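Local coordinates for protein Blo t 1 allergen (Blomia tropicalis, PDB 5JT8) that is a mite allergen of the papain family of cysteine proteases, held here as a proenzyme whose I29-type propeptide probably keeps the protease inactive, at residues 66-71 / 262-267; 168-173 / 209-214. One frame throughout, in Å; residues are numbered along the deposited sequence.

Interaction 1: residues 66-71 / 262-267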
loop_
_atom_site.group_PDB
_atom_site.type_symbol
_atom_site.label_atom_id
_atom_site.label_comp_id
_atom_site.label_asym_id
_atom_site.label_seq_id
_atom_site.Cartn_x
_atom_site.Cartn_y
_atom_site.Cartn_z
ATOM N N ASP A 66 -0.398 17.307 -17.656
ATOM C CA ASP A 66 -1.775 16.829 -17.523
ATOM C C ASP A 66 -2.338 17.272 -16.176
ATOM O O ASP A 66 -3.218 16.619 -15.610
ATOM C CB ASP A 66 -1.841 15.305 -17.669
ATOM C CG ASP A 66 -3.238 14.805 -17.983
ATOM O OD1 ASP A 66 -3.907 15.412 -18.849
ATOM O OD2 ASP A 66 -3.668 13.805 -17.358
ATOM N N GLY A 67 -1.814 18.391 -15.674
ATOM C CA GLY A 67 -2.180 18.905 -14.368
ATOM C C GLY A 67 -1.989 17.889 -13.257
ATOM O O GLY A 67 -2.888 17.671 -12.456
ATOM N N VAL A 68 -0.831 17.243 -13.220
ATOM C CA VAL A 68 -0.525 16.310 -12.144
ATOM C C VAL A 68 0.816 16.676 -11.540
ATOM O O VAL A 68 1.789 16.902 -12.255
ATOM C CB VAL A 68 -0.507 14.847 -12.633
ATOM C CG1 VAL A 68 -0.094 13.923 -11.510
ATOM C CG2 VAL A 68 -1.886 14.440 -13.190
ATOM N N GLU A 69 0.851 16.758 -10.219
ATOM C CA GLU A 69 2.063 17.109 -9.502
ATOM C C GLU A 69 2.933 15.882 -9.259
ATOM O O GLU A 69 2.427 14.837 -8.840
ATOM C CB GLU A 69 1.702 17.764 -8.177
ATOM C CG GLU A 69 2.880 18.072 -7.279
ATOM C CD GLU A 69 2.434 18.485 -5.884
ATOM O OE1 GLU A 69 1.356 18.022 -5.447
ATOM O OE2 GLU A 69 3.153 19.270 -5.231
ATOM N N TYR A 70 4.232 16.001 -9.544
ATOM C CA TYR A 70 5.196 14.967 -9.158
ATOM C C TYR A 70 6.281 15.571 -8.269
ATOM O O TYR A 70 6.592 16.757 -8.390
ATOM C CB TYR A 70 5.816 14.304 -10.389
ATOM C CG TYR A 70 4.790 13.689 -11.303
ATOM C CD1 TYR A 70 4.243 12.450 -11.016
ATOM C CD2 TYR A 70 4.346 14.362 -12.441
ATOM C CE1 TYR A 70 3.292 11.882 -11.830
ATOM C CE2 TYR A 70 3.389 13.797 -13.267
ATOM C CZ TYR A 70 2.865 12.556 -12.950
ATOM O OH TYR A 70 1.917 11.969 -13.753
ATOM N N ALA A 71 6.849 14.767 -7.368
ATOM C CA ALA A 71 7.848 15.287 -6.432
ATOM C C ALA A 71 8.772 14.221 -5.847
ATOM O O ALA A 71 8.344 13.101 -5.536
ATOM C CB ALA A 71 7.160 16.037 -5.296
ATOM N N ARG A 262 5.151 6.353 -8.338
ATOM C CA ARG A 262 6.264 6.587 -7.411
ATOM C C ARG A 262 6.349 8.025 -6.909
ATOM O O ARG A 262 6.476 8.281 -5.705
ATOM C CB ARG A 262 7.577 6.205 -8.096
ATOM C CG ARG A 262 8.815 6.286 -7.244
ATOM C CD ARG A 262 9.995 5.672 -7.994
ATOM N NE ARG A 262 11.256 5.910 -7.304
ATOM C CZ ARG A 262 12.438 5.483 -7.731
ATOM N NH1 ARG A 262 12.532 4.785 -8.857
ATOM N NH2 ARG A 262 13.527 5.761 -7.027
ATOM N N ASN A 263 6.259 8.967 -7.834
ATOM C CA ASN A 263 6.479 10.366 -7.494
ATOM C C ASN A 263 5.212 11.178 -7.401
ATOM O O ASN A 263 5.270 12.407 -7.338
ATOM C CB ASN A 263 7.411 11.003 -8.515
ATOM C CG ASN A 263 8.799 10.443 -8.432
ATOM O OD1 ASN A 263 9.565 10.800 -7.537
ATOM N ND2 ASN A 263 9.135 9.549 -9.354
ATOM N N LEU A 264 4.071 10.489 -7.388
ATOM C CA LEU A 264 2.769 11.155 -7.374
ATOM C C LEU A 264 2.619 12.152 -6.227
ATOM O O LEU A 264 2.943 11.840 -5.084
ATOM C CB LEU A 264 1.651 10.113 -7.293
ATOM C CG LEU A 264 0.211 10.612 -7.415
ATOM C CD1 LEU A 264 0.032 11.399 -8.707
ATOM C CD2 LEU A 264 -0.758 9.430 -7.377
ATOM N N GLY A 265 2.148 13.356 -6.552
ATOM C CA GLY A 265 1.700 14.319 -5.558
ATOM C C GLY A 265 0.201 14.554 -5.717
ATOM O O GLY A 265 -0.581 13.603 -5.734
ATOM N N ASN A 266 -0.202 15.815 -5.843
ATOM C CA ASN A 266 -1.586 16.159 -6.172
ATOM C C ASN A 266 -1.954 15.813 -7.618
ATOM O O ASN A 266 -1.082 15.762 -8.494
ATOM C CB ASN A 266 -1.834 17.653 -5.939
ATOM C CG ASN A 266 -1.974 18.006 -4.466
ATOM O OD1 ASN A 266 -3.038 17.830 -3.872
ATOM N ND2 ASN A 266 -0.904 18.526 -3.877
ATOM N N GLY A 267 -3.245 15.601 -7.870
ATOM C CA GLY A 267 -3.743 15.392 -9.225
ATOM C C GLY A 267 -4.276 13.992 -9.480
ATOM O O GLY A 267 -4.135 13.095 -8.642
HETATM O O HOH W 1 5.994 11.881 -4.240
#

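Interaction 2: residues 168-173 / 209-214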
loop_
_atom_site.group_PDB
_atom_site.type_symbol
_atom_site.label_atom_id
_atom_site.label_comp_id
_atom_site.label_asym_id
_atom_site.label_seq_id
_atom_site.Cartn_x
_atom_site.Cartn_y
_atom_site.Cartn_z
ATOM N N CYS A 168 6.265 -12.126 12.710
ATOM C CA CYS A 168 5.621 -13.324 13.190
ATOM C C CYS A 168 4.874 -14.061 12.088
ATOM O O CYS A 168 4.375 -15.160 12.317
ATOM C CB CYS A 168 4.702 -12.981 14.357
ATOM S SG CYS A 168 5.606 -12.183 15.723
ATOM N N THR A 169 4.813 -13.461 10.898
ATOM C CA THR A 169 4.350 -14.175 9.704
ATOM C C THR A 169 5.547 -14.528 8.836
ATOM O O THR A 169 5.395 -15.065 7.733
ATOM C CB THR A 169 3.328 -13.357 8.849
ATOM O OG1 THR A 169 3.977 -12.225 8.262
ATOM C CG2 THR A 169 2.176 -12.882 9.685
ATOM N N TYR A 170 6.739 -14.232 9.354
ATOM C CA TYR A 170 7.990 -14.553 8.681
ATOM C C TYR A 170 8.141 -16.064 8.492
ATOM O O TYR A 170 8.198 -16.816 9.472
ATOM C CB TYR A 170 9.175 -14.002 9.484
ATOM C CG TYR A 170 10.490 -14.008 8.733
ATOM C CD1 TYR A 170 10.557 -13.612 7.406
ATOM C CD2 TYR A 170 11.663 -14.387 9.356
ATOM C CE1 TYR A 170 11.758 -13.606 6.721
ATOM C CE2 TYR A 170 12.865 -14.379 8.684
ATOM C CZ TYR A 170 12.911 -13.988 7.366
ATOM O OH TYR A 170 14.119 -13.983 6.693
ATOM N N ASN A 171 8.227 -16.490 7.233
ATOM C CA ASN A 171 8.242 -17.918 6.880
ATOM C C ASN A 171 9.273 -18.735 7.667
ATOM O O ASN A 171 8.971 -19.837 8.133
ATOM C CB ASN A 171 8.497 -18.086 5.381
ATOM C CG ASN A 171 8.182 -19.491 4.882
ATOM O OD1 ASN A 171 7.929 -20.406 5.662
ATOM N ND2 ASN A 171 8.195 -19.661 3.567
ATOM N N ARG A 172 10.475 -18.193 7.825
ATOM C CA ARG A 172 11.529 -18.875 8.593
ATOM C C ARG A 172 11.162 -19.070 10.068
ATOM O O ARG A 172 11.642 -19.997 10.717
ATOM C CB ARG A 172 12.843 -18.100 8.499
ATOM C CG ARG A 172 13.580 -18.264 7.184
ATOM C CD ARG A 172 15.086 -18.488 7.432
ATOM N NE ARG A 172 15.826 -17.234 7.477
ATOM C CZ ARG A 172 17.098 -17.120 7.841
ATOM N NH1 ARG A 172 17.794 -18.191 8.201
ATOM N NH2 ARG A 172 17.673 -15.928 7.842
ATOM N N TYR A 173 10.325 -18.184 10.597
ATOM C CA TYR A 173 9.892 -18.278 11.984
ATOM C C TYR A 173 8.746 -19.271 12.133
ATOM O O TYR A 173 8.775 -20.156 12.996
ATOM C CB TYR A 173 9.452 -16.903 12.522
ATOM C CG TYR A 173 8.807 -17.005 13.891
ATOM C CD1 TYR A 173 9.581 -17.222 15.035
ATOM C CD2 TYR A 173 7.427 -16.924 14.041
ATOM C CE1 TYR A 173 8.993 -17.334 16.286
ATOM C CE2 TYR A 173 6.832 -17.041 15.285
ATOM C CZ TYR A 173 7.618 -17.240 16.399
ATOM O OH TYR A 173 7.019 -17.350 17.628
ATOM N N MET A 209 11.219 -0.904 11.003
ATOM C CA MET A 209 11.469 -1.143 9.576
ATOM C C MET A 209 12.628 -2.128 9.325
ATOM O O MET A 209 13.568 -1.847 8.583
ATOM C CB MET A 209 11.704 0.187 8.834
ATOM C CG MET A 209 12.843 1.049 9.309
ATOM S SD MET A 209 12.732 2.733 8.692
ATOM C CE MET A 209 11.270 3.291 9.568
ATOM N N ARG A 210 12.537 -3.290 9.963
ATOM C CA ARG A 210 13.499 -4.357 9.757
ATOM C C ARG A 210 12.899 -5.679 10.207
ATOM O O ARG A 210 12.022 -5.720 11.068
ATOM C CB ARG A 210 14.801 -4.078 10.507
ATOM C CG ARG A 210 14.686 -4.188 12.011
ATOM C CD ARG A 210 15.817 -3.433 12.682
ATOM N NE ARG A 210 15.729 -3.474 14.141
ATOM C CZ ARG A 210 16.424 -2.676 14.947
ATOM N NH1 ARG A 210 17.256 -1.776 14.430
ATOM N NH2 ARG A 210 16.287 -2.777 16.265
ATOM N N THR A 211 13.370 -6.765 9.619
ATOM C CA THR A 211 12.918 -8.087 10.026
ATOM C C THR A 211 13.572 -8.501 11.338
ATOM O O THR A 211 14.799 -8.539 11.445
ATOM C CB THR A 211 13.208 -9.123 8.928
ATOM O OG1 THR A 211 12.585 -8.682 7.716
ATOM C CG2 THR A 211 12.639 -10.482 9.305
ATOM N N GLN A 212 12.753 -8.776 12.344
ATOM C CA GLN A 212 13.266 -9.195 13.644
ATOM C C GLN A 212 12.795 -10.589 13.973
ATOM O O GLN A 212 11.976 -11.157 13.250
ATOM C CB GLN A 212 12.818 -8.243 14.750
ATOM C CG GLN A 212 13.161 -6.789 14.499
ATOM C CD GLN A 212 12.422 -5.849 15.432
ATOM O OE1 GLN A 212 11.298 -6.125 15.864
ATOM N NE2 GLN A 212 13.048 -4.735 15.743
ATOM N N TRP A 213 13.304 -11.127 15.073
ATOM C CA TRP A 213 12.768 -12.351 15.638
ATOM C C TRP A 213 11.421 -12.085 16.295
ATOM O O TRP A 213 11.286 -11.163 17.106
ATOM C CB TRP A 213 13.736 -12.950 16.655
ATOM C CG TRP A 213 14.618 -13.991 16.075
ATOM C CD1 TRP A 213 15.839 -13.797 15.507
ATOM C CD2 TRP A 213 14.354 -15.401 15.995
ATOM N NE1 TRP A 213 16.357 -14.993 15.079
ATOM C CE2 TRP A 213 15.468 -15.995 15.370
ATOM C CE3 TRP A 213 13.292 -16.218 16.396
ATOM C CZ2 TRP A 213 15.553 -17.370 15.141
ATOM C CZ3 TRP A 213 13.374 -17.582 16.165
ATOM C CH2 TRP A 213 14.499 -18.144 15.546
ATOM N N CYS A 214 10.433 -12.900 15.937
ATOM C CA CYS A 214 9.081 -12.741 16.452
ATOM C C CYS A 214 9.058 -12.869 17.967
ATOM O O CYS A 214 9.621 -13.800 18.554
ATOM C CB CYS A 214 8.135 -13.771 15.827
ATOM S SG CYS A 214 6.480 -13.826 16.558
#

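Interaction 1: residues 66-71 / 262-267
The contact belongs to the docking of an I29-type propeptide on its papain-like protease. Residues 67-71 of the propeptide run roughly antiparallel to 263-267 of the enzyme, with a single beta bridge between Tyr-70 and Leu-264. This is consistent with the propeptide-binding loop of papain-like proenzymes. Three backbone bonds join the segments. Gly-265 N donates to Glu-69 O, and Ala-71 N to Asn-263 O. This last oxygen also takes a CA-H...O contact from Tyr-70 CA. In the third, Glu-69 N lies 2.8 Å from Asn-266 O. Water 1 donates to Ala-71 O and Leu-264 O. The Tyr-70 ring packs edge-to-face with Trp-58 of helix 42-62. Val-68 CG1 meets Leu-264 CD1 at 3.8 Å. At Gly-267 the backbone angles (phi 113°, psi 171°) by themselves call for glycine, and its CA lies 4.0 Å from Gly-67 O. The Glu-69 chain is extended beyond CG and lies beside Asn-266, their carboxylate and amide planes 16° apart. Two donors of Asn-266 grip one oxygen, both somewhat out of the carboxylate plane: ND2 meets Glu-69 OE1 on its syn side at 2.8 Å, and the backbone N meets Glu-69 OE1 on its anti side at 2.7 Å.

Interaction 2: residues 168-173 / 209-214
Cys-214 SG stands anti to its backbone N (chi1 172°), and Cys-168 SG stands anti to its carbonyl carbon (chi1 -58°). These turns bring the two sulfurs into a disulfide, with a distance of 2.0 Å between Cys-168 SG and Cys-214 SG. It is one of two in the chain, beside Cys-134 to Cys-182, and probably matches a disulfide of the helical L domain in papain-like proteases. The torsion about the S-S bond is 98°, near the relaxed right angle. The Tyr-173 ring lies flat against Cys-214, whose CB sits over the ring centre, 3.4 Å from the centroid, in a close CH-pi contact. Cys-214 SG comes in obliquely as a sulfur-aromatic partner, 3.5 Å from Tyr-173 CE2. Trp-213 CZ3 reaches the edge of the same ring, in its plane, 4.0 Å from Tyr-173 CD1. Earlier in both segments, the methyl CG2 of Thr-211 sits over the centre of the Tyr-170 ring, 3.9 Å from its centroid, in a second CH-pi contact. The other branch, Thr-211 OG1, hydrogen-bonds to Cys-182 N. No hydrogen bond crosses between the segments, so the disulfide and apolar packing hold them together. The contact joins two loops of the protease. One leaves helix 162-168 at Cys-168, where the side chain touches Tyr-193 of helix 187-196. The other runs from that helix toward strand 227-230, and Gln-212 N bonds to Asp-167 OD1 of helix 162-168.

From the N terminus, the chain passes through helix 42-62 of the propeptide and reaches residues 66-71. It then enters the protease and meets residues 168-173. Residues 209-214 return to 168-173, closing a loop with 35 residues between the segments. Residues 262-267 return to 66-71, closing a loop with 190 between. The smaller loop therefore lies wholly within the larger one. Interaction 1 ties the propeptide loop after helix 42-62 to the enzyme loop between helix 259-262 and strand 268-269. Interaction 2 ties the loop after helix 162-168 to the loop between helix 187-196 and strand 227-230. The contacts do not touch: their centres are 35 Å apart, on opposite sides of the chain's centre.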